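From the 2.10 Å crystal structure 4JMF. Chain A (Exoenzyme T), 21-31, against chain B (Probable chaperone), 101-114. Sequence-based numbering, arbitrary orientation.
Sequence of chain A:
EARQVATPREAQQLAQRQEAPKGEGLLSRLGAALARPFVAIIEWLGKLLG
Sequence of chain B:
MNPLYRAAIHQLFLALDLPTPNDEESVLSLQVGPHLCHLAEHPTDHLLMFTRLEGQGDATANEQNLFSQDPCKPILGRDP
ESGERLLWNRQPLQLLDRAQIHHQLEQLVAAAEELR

Chain A (21-31) PKGEGLLSRLG
Chain B 101-114: IHHQLEQLVAAAEE

Chain B runs as an unbroken helix from Ile B101 to Glu B114, continuing from earlier in the chain. Chain A approaches it first as a loop, Pro A21 to Gly A25, then as a short helix, Leu A26 to Leu A30. The two helix axes come within 10.0 Å and their N-to-C directions diverge by 70°. Register is fixed at two points: Gly A23 CA lies 4.8 Å from Ala B110 CA, and Leu A27 CA lies 5.9 Å from Glu B106 CA.

The loop is shaped by its glycines. Lys A22 is extended (phi/psi -140/158), Gly A23 turns to 81/11, Glu A24 sits at -58/127, and Gly A25, the N-cap residue, takes 69/3. Leu A26 to Leu A30 then follow helical values, ending at -79/-28, before Gly A31 leaves the helix at 76/163. All three glycines have positive phi, which by itself favours glycine. At Gly A23 there is a second reason: its CA is 3.8 Å from Ala B110 CB, and an ideal CB would fall 2.8 Å from that same methyl, a clash. Glycine facing alanine lets the backbones draw close.

Beside this close approach, chain B side chains bond to the backbone of chain A. Gln B107 (chi1 m, chi2 m, chi3 -60°) uses both ends of its amide: NE2 donates to Lys A22 O at 2.9 Å, while OE1 accepts from Lys A22 NZ at 3.3 Å. Lys A22 (p, t, t, p) runs its aliphatic chain across the helix, with CD 3.7 Å from Ala B110 CB. Water 1 reinforces the pair, accepting from Lys A22 NZ at 2.9 Å and donating to Gln B107 OE1 at 2.6 Å.

Glu B106 (t, t, chi3 74°) serves the beginning of the chain A helix, where the NH groups of Leu A27 and Ser A28 have no backbone acceptor within the stretch. Its OE2 accepts from Leu A27 N at 2.9 Å, nearly straight at 168°. Two waters extend its reach: water 3 accepts from Gly A25 N at 2.9 Å and donates to Glu B106 OE1 at 2.6 Å; water 4 accepts from Ser A28 N at 2.7 Å and donates to Glu B106 OE2 at 2.8 Å.

Beside this polar cluster, three leucines supply the apolar packing. Leu A26 (t, p) is a knob among Glu B106, Val B109, Ala B110 and Glu B113; its CD2 reaches 3.4 Å from Ala B110 CA and 3.9 Å from Val B109 CG1. Leu A27 (m, t) fills the next hole, among His B102, Leu B105, Glu B106 and Val B109. Its CD1 lies over one face of the His B102 ring (t, chi2 -93°), 3.8 Å from the centroid, a CH-pi contact, and 4.1 Å from Leu B105 CD2; its CD2 is 4.1 Å from Val B109 CG2. One turn on, Leu A30 (m, t) sets CD1 3.7 Å from Val B109 CG1 (chi1 t), so Val B109 touches all three leucines.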

# COMPACT_ATOMS: atom_id res chain seq x y z
N PRO A 21 -16.56 -4.25 -3.17
CA PRO A 21 -16.39 -2.84 -2.82
C PRO A 21 -16.91 -2.55 -1.42
O PRO A 21 -17.85 -3.21 -0.97
CB PRO A 21 -17.25 -2.10 -3.87
CG PRO A 21 -18.09 -3.15 -4.52
CD PRO A 21 -17.29 -4.42 -4.44
N LYS A 22 -16.29 -1.61 -0.73
CA LYS A 22 -16.80 -1.23 0.58
C LYS A 22 -16.74 0.27 0.80
O LYS A 22 -15.97 0.98 0.14
CB LYS A 22 -16.03 -1.96 1.69
CG LYS A 22 -14.53 -1.72 1.63
CD LYS A 22 -13.87 -1.99 2.99
CE LYS A 22 -12.34 -1.92 2.87
NZ LYS A 22 -11.59 -0.58 2.91
N GLY A 23 -17.56 0.76 1.72
CA GLY A 23 -17.52 2.16 2.11
C GLY A 23 -18.24 3.08 1.16
O GLY A 23 -18.11 4.31 1.25
N GLU A 24 -18.99 2.51 0.22
CA GLU A 24 -19.77 3.34 -0.69
C GLU A 24 -20.72 4.24 0.11
O GLU A 24 -21.45 3.77 0.99
CB GLU A 24 -20.49 2.47 -1.72
CG GLU A 24 -19.53 1.41 -2.30
CD GLU A 24 -19.98 0.82 -3.63
OE1 GLU A 24 -20.80 -0.12 -3.61
OE2 GLU A 24 -19.49 1.29 -4.68
N GLY A 25 -20.66 5.55 -0.15
CA GLY A 25 -21.46 6.54 0.57
C GLY A 25 -21.08 6.74 2.03
O GLY A 25 -21.73 7.52 2.74
N LEU A 26 -20.03 6.06 2.50
CA LEU A 26 -19.65 6.12 3.92
C LEU A 26 -19.18 7.51 4.38
O LEU A 26 -19.58 7.96 5.46
CB LEU A 26 -18.56 5.09 4.22
CG LEU A 26 -18.13 5.00 5.68
CD1 LEU A 26 -19.29 4.54 6.54
CD2 LEU A 26 -16.96 4.04 5.80
N LEU A 27 -18.34 8.18 3.59
CA LEU A 27 -17.89 9.52 3.99
C LEU A 27 -19.07 10.50 4.08
O LEU A 27 -19.15 11.31 5.01
CB LEU A 27 -16.78 10.06 3.07
CG LEU A 27 -15.41 9.36 3.11
CD1 LEU A 27 -14.40 10.08 2.23
CD2 LEU A 27 -14.88 9.26 4.53
N SER A 28 -19.99 10.44 3.12
CA SER A 28 -21.19 11.30 3.16
C SER A 28 -22.05 11.02 4.39
O SER A 28 -22.60 11.94 4.99
CB SER A 28 -22.02 11.15 1.88
OG SER A 28 -21.32 11.67 0.77
N ARG A 29 -22.15 9.75 4.77
CA ARG A 29 -22.96 9.38 5.92
C ARG A 29 -22.36 9.80 7.26
O ARG A 29 -23.08 10.32 8.12
CB ARG A 29 -23.25 7.87 5.89
CG ARG A 29 -24.16 7.38 6.99
CD ARG A 29 -24.65 5.96 6.72
NE ARG A 29 -23.61 5.08 6.18
CZ ARG A 29 -23.59 4.64 4.92
NH1 ARG A 29 -24.55 5.00 4.06
NH2 ARG A 29 -22.60 3.85 4.51
N LEU A 30 -21.05 9.61 7.45
CA LEU A 30 -20.41 9.95 8.73
C LEU A 30 -20.12 11.44 8.87
O LEU A 30 -20.06 11.97 9.98
CB LEU A 30 -19.11 9.16 8.91
CG LEU A 30 -19.18 7.64 9.09
CD1 LEU A 30 -17.78 7.06 9.19
CD2 LEU A 30 -19.97 7.28 10.33
N GLY A 31 -19.91 12.12 7.75
CA GLY A 31 -19.52 13.52 7.79
C GLY A 31 -18.06 13.68 8.17
O GLY A 31 -17.44 12.75 8.70
N ILE B 101 -8.73 10.99 -4.43
CA ILE B 101 -8.32 11.33 -3.08
C ILE B 101 -9.47 11.08 -2.10
O ILE B 101 -9.27 10.53 -1.00
CB ILE B 101 -7.70 12.76 -2.98
CG1 ILE B 101 -6.99 12.96 -1.64
CG2 ILE B 101 -8.73 13.87 -3.19
CD1 ILE B 101 -6.18 14.27 -1.58
N HIS B 102 -10.69 11.41 -2.53
CA HIS B 102 -11.89 11.09 -1.76
C HIS B 102 -11.95 9.58 -1.53
O HIS B 102 -12.16 9.12 -0.40
CB HIS B 102 -13.13 11.59 -2.52
CG HIS B 102 -14.42 11.37 -1.80
ND1 HIS B 102 -15.20 10.24 -2.00
CD2 HIS B 102 -15.09 12.14 -0.91
CE1 HIS B 102 -16.29 10.33 -1.25
NE2 HIS B 102 -16.25 11.47 -0.58
N HIS B 103 -11.73 8.81 -2.58
CA HIS B 103 -11.74 7.35 -2.48
C HIS B 103 -10.70 6.82 -1.49
O HIS B 103 -10.98 5.89 -0.73
CB HIS B 103 -11.55 6.72 -3.86
CG HIS B 103 -11.68 5.23 -3.87
ND1 HIS B 103 -12.90 4.59 -3.86
CD2 HIS B 103 -10.74 4.25 -3.88
CE1 HIS B 103 -12.70 3.28 -3.88
NE2 HIS B 103 -11.40 3.05 -3.89
N GLN B 104 -9.50 7.40 -1.51
CA GLN B 104 -8.45 6.96 -0.58
C GLN B 104 -8.89 7.09 0.86
O GLN B 104 -8.70 6.17 1.67
CB GLN B 104 -7.15 7.75 -0.78
CG GLN B 104 -5.99 7.20 0.05
CD GLN B 104 -4.71 8.01 -0.10
OE1 GLN B 104 -4.61 8.89 -0.96
NE2 GLN B 104 -3.71 7.71 0.75
N LEU B 105 -9.46 8.23 1.22
CA LEU B 105 -9.89 8.44 2.59
C LEU B 105 -11.04 7.49 2.93
O LEU B 105 -11.10 6.93 4.03
CB LEU B 105 -10.30 9.90 2.82
CG LEU B 105 -10.81 10.27 4.22
CD1 LEU B 105 -9.73 10.02 5.29
CD2 LEU B 105 -11.27 11.73 4.27
N GLU B 106 -11.95 7.30 1.97
CA GLU B 106 -13.13 6.48 2.22
C GLU B 106 -12.74 5.04 2.50
O GLU B 106 -13.32 4.42 3.40
CB GLU B 106 -14.07 6.53 1.02
CG GLU B 106 -15.45 5.93 1.29
CD GLU B 106 -16.52 6.59 0.44
OE1 GLU B 106 -16.58 6.32 -0.78
OE2 GLU B 106 -17.31 7.38 1.01
N GLN B 107 -11.78 4.51 1.76
CA GLN B 107 -11.33 3.14 1.99
C GLN B 107 -10.63 3.01 3.34
O GLN B 107 -10.76 1.98 4.01
CB GLN B 107 -10.43 2.66 0.85
CG GLN B 107 -11.15 2.56 -0.50
CD GLN B 107 -12.36 1.66 -0.43
OE1 GLN B 107 -12.25 0.47 -0.11
NE2 GLN B 107 -13.54 2.22 -0.72
N LEU B 108 -9.89 4.04 3.74
CA LEU B 108 -9.28 4.06 5.07
C LEU B 108 -10.37 3.96 6.13
O LEU B 108 -10.35 3.08 6.99
CB LEU B 108 -8.46 5.33 5.29
CG LEU B 108 -7.79 5.42 6.66
CD1 LEU B 108 -6.80 4.27 6.87
CD2 LEU B 108 -7.10 6.77 6.87
N VAL B 109 -11.33 4.88 6.06
CA VAL B 109 -12.42 4.91 7.03
C VAL B 109 -13.28 3.64 7.00
O VAL B 109 -13.71 3.15 8.05
CB VAL B 109 -13.26 6.19 6.89
CG1 VAL B 109 -14.44 6.15 7.83
CG2 VAL B 109 -12.40 7.39 7.21
N ALA B 110 -13.50 3.09 5.81
CA ALA B 110 -14.29 1.86 5.70
C ALA B 110 -13.66 0.73 6.51
O ALA B 110 -14.37 -0.05 7.15
CB ALA B 110 -14.48 1.45 4.24
N ALA B 111 -12.34 0.63 6.50
CA ALA B 111 -11.71 -0.46 7.25
C ALA B 111 -11.73 -0.15 8.73
O ALA B 111 -11.87 -1.05 9.56
CB ALA B 111 -10.31 -0.69 6.78
N ALA B 112 -11.58 1.12 9.07
CA ALA B 112 -11.61 1.52 10.48
C ALA B 112 -12.97 1.21 11.09
O ALA B 112 -13.06 0.84 12.26
CB ALA B 112 -11.27 2.99 10.63
N GLU B 113 -14.03 1.37 10.29
CA GLU B 113 -15.41 1.12 10.72
C GLU B 113 -15.61 -0.36 11.02
O GLU B 113 -16.21 -0.73 12.04
CB GLU B 113 -16.39 1.54 9.63
CG GLU B 113 -16.86 2.98 9.71
CD GLU B 113 -17.74 3.23 10.92
OE1 GLU B 113 -18.92 2.82 10.87
OE2 GLU B 113 -17.26 3.82 11.91
N GLU B 114 -15.11 -1.19 10.12
CA GLU B 114 -15.26 -2.63 10.22
C GLU B 114 -14.55 -3.22 11.44
O GLU B 114 -15.07 -4.13 12.08
CB GLU B 114 -14.68 -3.26 8.96
CG GLU B 114 -15.34 -4.55 8.50
CD GLU B 114 -14.98 -4.87 7.06
OE1 GLU B 114 -15.85 -4.68 6.17
OE2 GLU B 114 -13.83 -5.30 6.80
O HOH W 1 -10.47 -1.39 0.34
O HOH W 2 -13.41 -1.06 -2.24
O HOH W 3 -18.79 6.42 -2.15
O HOH W 4 -19.42 9.17 0.75
O HOH W 5 -18.42 12.58 1.09